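Local coordinates for protein metallo-carboxypeptidase (Pseudomonas aeruginosa, PDB 4A38) that probably cleaves residues from the C-terminal end of peptides, as a zinc-dependent metallocarboxypeptidase of the M14 family, at residues A[270-275]-A[347-352]; A[278-283]-A[315-320]. One frame throughout, in Å; residues are numbered along the deposited sequence.

Interaction 1 (A[270-275]-A[347-352]). With ZN (zinc ion), chain C; BZS (L-benzylsuccinic acid), chain D.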
loop_
_atom_site.group_PDB
_atom_site.type_symbol
_atom_site.label_atom_id
_atom_site.label_comp_id
_atom_site.label_asym_id
_atom_site.label_seq_id
_atom_site.Cartn_x
_atom_site.Cartn_y
_atom_site.Cartn_z
ATOM N N LEU A 270 -4.071 -3.742 -11.457
ATOM C CA LEU A 270 -2.915 -3.241 -10.717
ATOM C C LEU A 270 -3.114 -3.591 -9.236
ATOM O O LEU A 270 -4.182 -3.329 -8.676
ATOM C CB LEU A 270 -2.785 -1.723 -10.885
ATOM C CG LEU A 270 -2.697 -1.149 -12.306
ATOM C CD1 LEU A 270 -2.383 0.345 -12.239
ATOM C CD2 LEU A 270 -1.612 -1.863 -13.089
ATOM N N ASP A 271 -2.105 -4.205 -8.615
ATOM C CA ASP A 271 -2.170 -4.579 -7.202
ATOM C C ASP A 271 -1.143 -3.683 -6.528
ATOM O O ASP A 271 0.049 -3.813 -6.777
ATOM C CB ASP A 271 -1.806 -6.059 -7.044
ATOM C CG ASP A 271 -2.060 -6.587 -5.643
ATOM O OD1 ASP A 271 -2.783 -5.940 -4.856
ATOM O OD2 ASP A 271 -1.539 -7.673 -5.335
ATOM N N ILE A 272 -1.612 -2.758 -5.698
ATOM C CA ILE A 272 -0.734 -1.798 -5.048
ATOM C C ILE A 272 -0.167 -2.246 -3.703
ATOM O O ILE A 272 -0.912 -2.524 -2.757
ATOM C CB ILE A 272 -1.453 -0.432 -4.886
ATOM C CG1 ILE A 272 -1.544 0.314 -6.231
ATOM C CG2 ILE A 272 -0.636 0.463 -3.978
ATOM C CD1 ILE A 272 -2.104 -0.437 -7.399
ATOM N N HIS A 273 1.165 -2.307 -3.631
ATOM C CA HIS A 273 1.865 -2.736 -2.425
ATOM C C HIS A 273 2.964 -1.749 -2.027
ATOM O O HIS A 273 3.133 -0.693 -2.639
ATOM C CB HIS A 273 2.519 -4.112 -2.633
ATOM C CG HIS A 273 1.555 -5.227 -2.898
ATOM N ND1 HIS A 273 1.357 -6.259 -2.003
ATOM C CD2 HIS A 273 0.783 -5.512 -3.972
ATOM C CE1 HIS A 273 0.505 -7.130 -2.519
ATOM N NE2 HIS A 273 0.143 -6.698 -3.711
ATOM N N GLY A 274 3.703 -2.130 -0.989
ATOM C CA GLY A 274 4.809 -1.331 -0.496
ATOM C C GLY A 274 5.940 -2.290 -0.193
ATOM O O GLY A 274 5.699 -3.376 0.343
ATOM N N ASP A 275 7.171 -1.927 -0.541
ATOM C CA ASP A 275 8.304 -2.815 -0.273
ATOM C C ASP A 275 9.238 -2.220 0.778
ATOM O O ASP A 275 9.697 -1.091 0.643
ATOM C CB ASP A 275 9.101 -3.091 -1.554
ATOM C CG ASP A 275 10.231 -4.082 -1.324
ATOM O OD1 ASP A 275 9.955 -5.297 -1.224
ATOM O OD2 ASP A 275 11.390 -3.653 -1.214
ATOM N N ILE A 347 2.307 -2.901 -8.095
ATOM C CA ILE A 347 3.031 -1.647 -7.984
ATOM C C ILE A 347 3.678 -1.588 -6.611
ATOM O O ILE A 347 3.037 -1.859 -5.595
ATOM C CB ILE A 347 2.084 -0.441 -8.186
ATOM C CG1 ILE A 347 1.446 -0.506 -9.577
ATOM C CG2 ILE A 347 2.844 0.866 -8.012
ATOM C CD1 ILE A 347 2.446 -0.463 -10.709
ATOM N N GLU A 348 4.955 -1.239 -6.583
ATOM C CA GLU A 348 5.675 -1.173 -5.325
ATOM C C GLU A 348 6.214 0.203 -4.988
ATOM O O GLU A 348 6.959 0.796 -5.761
ATOM C CB GLU A 348 6.838 -2.166 -5.340
ATOM C CG GLU A 348 6.447 -3.620 -5.505
ATOM C CD GLU A 348 6.048 -4.258 -4.212
ATOM O OE1 GLU A 348 6.026 -3.558 -3.175
ATOM O OE2 GLU A 348 5.761 -5.467 -4.231
ATOM N N MET A 349 5.843 0.700 -3.814
ATOM C CA MET A 349 6.335 1.983 -3.343
ATOM C C MET A 349 7.236 1.678 -2.135
ATOM O O MET A 349 6.954 0.769 -1.345
ATOM C CB MET A 349 5.171 2.902 -2.969
ATOM C CG MET A 349 4.448 3.502 -4.166
ATOM S SD MET A 349 2.909 4.362 -3.690
ATOM C CE MET A 349 1.892 2.939 -3.253
ATOM N N PRO A 350 8.344 2.418 -1.991
ATOM C CA PRO A 350 9.302 2.221 -0.894
ATOM C C PRO A 350 8.954 2.759 0.490
ATOM O O PRO A 350 8.311 3.795 0.614
ATOM C CB PRO A 350 10.552 2.886 -1.428
ATOM C CG PRO A 350 9.974 4.097 -2.149
ATOM C CD PRO A 350 8.827 3.454 -2.928
ATOM N N PHE A 351 9.388 2.043 1.523
ATOM C CA PHE A 351 9.190 2.491 2.897
ATOM C C PHE A 351 10.307 3.490 3.177
ATOM O O PHE A 351 10.211 4.322 4.082
ATOM C CB PHE A 351 9.295 1.334 3.894
ATOM C CG PHE A 351 8.016 0.589 4.090
ATOM C CD1 PHE A 351 7.635 -0.413 3.203
ATOM C CD2 PHE A 351 7.169 0.905 5.156
ATOM C CE1 PHE A 351 6.426 -1.089 3.375
ATOM C CE2 PHE A 351 5.962 0.236 5.333
ATOM C CZ PHE A 351 5.591 -0.761 4.442
ATOM N N LYS A 352 11.378 3.392 2.394
ATOM C CA LYS A 352 12.526 4.290 2.540
ATOM C C LYS A 352 12.273 5.548 1.713
ATOM O O LYS A 352 11.402 6.349 2.054
ATOM C CB LYS A 352 13.810 3.582 2.084
ATOM C CG LYS A 352 14.175 2.396 2.968
ATOM C CD LYS A 352 15.412 1.649 2.486
ATOM C CE LYS A 352 15.698 0.459 3.393
ATOM N NZ LYS A 352 16.782 -0.418 2.859
HETATM ZN ZN ZN C . 2.663 -6.409 -0.154
HETATM C C1 BZS D . 4.872 -7.425 -1.227
HETATM C C2 BZS D . 5.500 -8.239 -2.363
HETATM C CA BZS D . 4.428 -9.121 -3.000
HETATM C C BZS D . 4.087 -10.285 -2.068
HETATM C CB BZS D . 4.897 -9.674 -4.346
HETATM O O1 BZS D . 4.673 -6.208 -1.418
HETATM O O2 BZS D . 4.564 -8.045 -0.189
HETATM O O3 BZS D . 5.038 -10.893 -1.535
HETATM O O4 BZS D . 2.879 -10.562 -1.907
HETATM O O HOH W 1 12.186 0.807 0.822
#

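Interaction 2 (A[278-283]-A[315-320]). With BZS (L-benzylsuccinic acid), chain D.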
loop_
_atom_site.group_PDB
_atom_site.type_symbol
_atom_site.label_atom_id
_atom_site.label_comp_id
_atom_site.label_asym_id
_atom_site.label_seq_id
_atom_site.Cartn_x
_atom_site.Cartn_y
_atom_site.Cartn_z
ATOM N N ILE A 278 13.678 -2.352 -1.004
ATOM C CA ILE A 278 14.036 -1.528 -2.166
ATOM C C ILE A 278 13.658 -0.047 -2.130
ATOM O O ILE A 278 12.475 0.304 -2.110
ATOM C CB ILE A 278 13.441 -2.124 -3.459
ATOM C CG1 ILE A 278 13.704 -3.628 -3.512
ATOM C CG2 ILE A 278 14.080 -1.465 -4.684
ATOM C CD1 ILE A 278 15.165 -3.981 -3.672
ATOM N N PRO A 279 14.666 0.845 -2.152
ATOM C CA PRO A 279 14.422 2.289 -2.121
ATOM C C PRO A 279 14.153 2.882 -3.511
ATOM O O PRO A 279 14.801 3.849 -3.922
ATOM C CB PRO A 279 15.696 2.824 -1.490
ATOM C CG PRO A 279 16.730 1.941 -2.116
ATOM C CD PRO A 279 16.107 0.558 -2.021
ATOM N N HIS A 280 13.189 2.295 -4.221
ATOM C CA HIS A 280 12.806 2.738 -5.559
ATOM C C HIS A 280 11.382 2.289 -5.823
ATOM O O HIS A 280 10.969 1.227 -5.362
ATOM C CB HIS A 280 13.667 2.080 -6.648
ATOM C CG HIS A 280 15.140 2.303 -6.493
ATOM N ND1 HIS A 280 15.788 3.393 -7.034
ATOM C CD2 HIS A 280 16.091 1.571 -5.865
ATOM C CE1 HIS A 280 17.076 3.322 -6.745
ATOM N NE2 HIS A 280 17.285 2.226 -6.037
ATOM N N VAL A 281 10.639 3.098 -6.568
ATOM C CA VAL A 281 9.285 2.728 -6.951
ATOM C C VAL A 281 9.486 1.859 -8.197
ATOM O O VAL A 281 10.269 2.217 -9.096
ATOM C CB VAL A 281 8.436 3.977 -7.330
ATOM C CG1 VAL A 281 7.150 3.553 -8.028
ATOM C CG2 VAL A 281 8.094 4.770 -6.070
ATOM N N PHE A 282 8.807 0.717 -8.249
ATOM C CA PHE A 282 8.929 -0.172 -9.397
ATOM C C PHE A 282 7.682 -1.017 -9.598
ATOM O O PHE A 282 6.737 -0.948 -8.801
ATOM C CB PHE A 282 10.160 -1.088 -9.247
ATOM C CG PHE A 282 10.113 -2.005 -8.049
ATOM C CD1 PHE A 282 10.498 -1.552 -6.791
ATOM C CD2 PHE A 282 9.701 -3.334 -8.189
ATOM C CE1 PHE A 282 10.480 -2.417 -5.676
ATOM C CE2 PHE A 282 9.677 -4.204 -7.088
ATOM C CZ PHE A 282 10.069 -3.741 -5.832
ATOM N N ALA A 283 7.675 -1.819 -10.659
ATOM C CA ALA A 283 6.527 -2.659 -10.946
ATOM C C ALA A 283 6.936 -4.057 -11.368
ATOM O O ALA A 283 7.801 -4.229 -12.225
ATOM C CB ALA A 283 5.674 -2.019 -12.036
ATOM N N ILE A 315 12.930 1.651 -13.705
ATOM C CA ILE A 315 12.940 0.283 -14.195
ATOM C C ILE A 315 14.266 -0.444 -13.961
ATOM O O ILE A 315 14.403 -1.609 -14.317
ATOM C CB ILE A 315 12.614 0.257 -15.708
ATOM C CG1 ILE A 315 11.534 1.292 -16.030
ATOM C CG2 ILE A 315 12.089 -1.119 -16.108
ATOM C CD1 ILE A 315 11.205 1.408 -17.519
ATOM N N ARG A 316 15.230 0.233 -13.346
ATOM C CA ARG A 316 16.532 -0.366 -13.073
ATOM C C ARG A 316 16.491 -1.376 -11.936
ATOM O O ARG A 316 17.172 -2.397 -11.990
ATOM C CB ARG A 316 17.559 0.712 -12.721
ATOM C CG ARG A 316 17.770 1.761 -13.806
ATOM C CD ARG A 316 19.022 2.574 -13.532
ATOM N NE ARG A 316 19.033 3.125 -12.183
ATOM C CZ ARG A 316 18.241 4.106 -11.765
ATOM N NH1 ARG A 316 17.366 4.659 -12.593
ATOM N NH2 ARG A 316 18.325 4.534 -10.515
ATOM N N HIS A 317 15.694 -1.087 -10.907
ATOM C CA HIS A 317 15.598 -1.968 -9.745
ATOM C C HIS A 317 14.220 -2.542 -9.485
ATOM O O HIS A 317 13.196 -1.940 -9.814
ATOM C CB HIS A 317 16.052 -1.233 -8.490
ATOM C CG HIS A 317 17.491 -0.826 -8.523
ATOM N ND1 HIS A 317 18.008 -0.017 -9.510
ATOM C CD2 HIS A 317 18.523 -1.132 -7.704
ATOM C CE1 HIS A 317 19.300 0.157 -9.300
ATOM N NE2 HIS A 317 19.638 -0.510 -8.209
ATOM N N GLY A 318 14.216 -3.712 -8.863
ATOM C CA GLY A 318 12.977 -4.388 -8.544
ATOM C C GLY A 318 13.280 -5.806 -8.103
ATOM O O GLY A 318 14.425 -6.117 -7.748
ATOM N N TYR A 319 12.265 -6.668 -8.124
ATOM C CA TYR A 319 12.447 -8.063 -7.731
ATOM C C TYR A 319 13.044 -8.857 -8.891
ATOM O O TYR A 319 12.861 -8.493 -10.058
ATOM C CB TYR A 319 11.107 -8.701 -7.358
ATOM C CG TYR A 319 10.359 -8.045 -6.217
ATOM C CD1 TYR A 319 11.008 -7.717 -5.026
ATOM C CD2 TYR A 319 8.983 -7.811 -6.310
ATOM C CE1 TYR A 319 10.306 -7.172 -3.949
ATOM C CE2 TYR A 319 8.268 -7.265 -5.240
ATOM C CZ TYR A 319 8.936 -6.949 -4.062
ATOM O OH TYR A 319 8.230 -6.419 -2.999
ATOM N N PRO A 320 13.764 -9.953 -8.585
ATOM C CA PRO A 320 14.367 -10.785 -9.631
ATOM C C PRO A 320 13.206 -11.271 -10.503
ATOM O O PRO A 320 12.121 -11.539 -9.986
ATOM C CB PRO A 320 15.008 -11.930 -8.839
ATOM C CG PRO A 320 15.275 -11.318 -7.485
ATOM C CD PRO A 320 14.021 -10.524 -7.251
HETATM C C1 BZS D . 4.872 -7.425 -1.227
HETATM C C2 BZS D . 5.500 -8.239 -2.363
HETATM C CA BZS D . 4.428 -9.121 -3.000
HETATM C C BZS D . 4.087 -10.285 -2.068
HETATM C CB BZS D . 4.897 -9.674 -4.346
HETATM O O1 BZS D . 4.673 -6.208 -1.418
HETATM O O2 BZS D . 4.564 -8.045 -0.189
HETATM O O3 BZS D . 5.038 -10.893 -1.535
HETATM O O4 BZS D . 2.879 -10.562 -1.907
#

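Interaction 1 (A[270-275]-A[347-352])
H273 and E348, bridged neighbours on two parallel strands, project from the same face of the sheet and meet the same ligand oxygen, O1 of benzylsuccinate, while H273 also holds the metal. H273 ND1 binds zinc at 2.3 Å, and O1 and O2 of the inhibitor together with H180 and E183 complete the site. E348 OE2 lies 3.1 Å from inhibitor O1. A bend at chi2 (-83°) folds the glutamate chain so that its carboxylate comes nearer the other strand: OE1 sits beside the G274–D275 peptide and 3.5 Å from D275 CB, in contact without a hydrogen bond.

The rotation of the H273 ring is fixed by D271: H273 NE2 donates to D271 OD2 (2.5 Å, 172°), with the acceptor in the imidazole plane but the imidazole nitrogen above the carboxylate plane. D271 is thus a second-shell residue, and Q179 hydrogen-bonds its other oxygen, OD1.

Five main-chain bonds tie the pair, from I347 N to D271 O (2.8 Å) through H273 N to I347 O (2.7 Å) to F351 N with D275 O. The short axes of strands 270-275 and 347-350 cross at -34°, consistent with sheet twist. On the opposite face, I272 and I347 lie alongside each other, and the bent end of M349 brings CE to I272 CG2 (3.6 Å). I272 packs on helix 185-196, and M349 on that helix and on helix 366-383. G274 has little room beside it: its CA meets M349 O at 3.1 Å, and the F351 ring, stacked on Y122, comes in from the loop that follows the strand.

This arrangement, two adjoining parallel strands delivering a zinc histidine and the predicted proton donor/acceptor glutamate, is that of the M14 zinc-carboxypeptidase active site, built on the central mixed sheet.

Interaction 2 (A[278-283]-A[315-320])
Two aromatic pairs, set at contrasting angles, carry this contact. H280 and H317 lie face to face, centroids 4.4 Å apart and planes inclined by only 24°. The overlap is shifted: H280 NE2 stands over the centre of the H317 ring, whereas H317 ND1 lies nearer the rim of H280. R316 comes to the same imidazole from another direction, its guanidinium perpendicular to the ring and NH2 a loose 4.2 Å from H280 CE1. D356 links the two: its carboxylate accepts a hydrogen bond from H280 ND1 and forms a salt bridge with R316 NH2.

F282 and Y319 instead form a T-shaped pair, with planes at 89° and centroids 5.0 Å apart. The phenylalanine presents its CE2–CZ edge to the tyrosine face, CE2 reaching Y319 CD2 at 3.8 Å. F282 begins edge strand 282-284, one of the two outermost of the catalytic-domain sheet, and residues 315-320 belong to the loop between helices 294-310 and 332-340, so the two rings join that sheet edge to the wall of the inhibitor pocket. Chi1 of 62° places F282 CG between its backbone N and carbonyl carbon, turning one ring face to G318. There G318 CA makes a CH-pi contact, 3.6 Å from the ring centroid. F282 CB packs against H317 O at 3.2 Å.

With its ring backed by F282, Y319 extends its hydroxyl to 3.3 Å from C2 of benzylsuccinate; D275 is the hydroxyl's main polar partner, and E348 OE2 adds a weak hydrogen bond.

Interaction 1 is buried in the interior of the catalytic domain, between two inner strands of its sheet; interaction 2, about 10 Å away between centres, lies at the surface, at and beyond the start of edge strand 282-284. They share the sheet, because strand 343-350 neighbours strand 282-284, and E348 N bonds to F282 O at 2.9 Å. Their chemistry follows their place: main-chain hydrogen bonds, metal coordination and aliphatic packing in 270-275/347-352, against ring stacking and a CH-pi contact without direct hydrogen bonds in 278-283/315-320. Both reach the inhibitor, from the strand side and the loop side respectively. The hydrogen bond between D275 OD1 and Y319 OH, 2.7 Å, couples those sides directly.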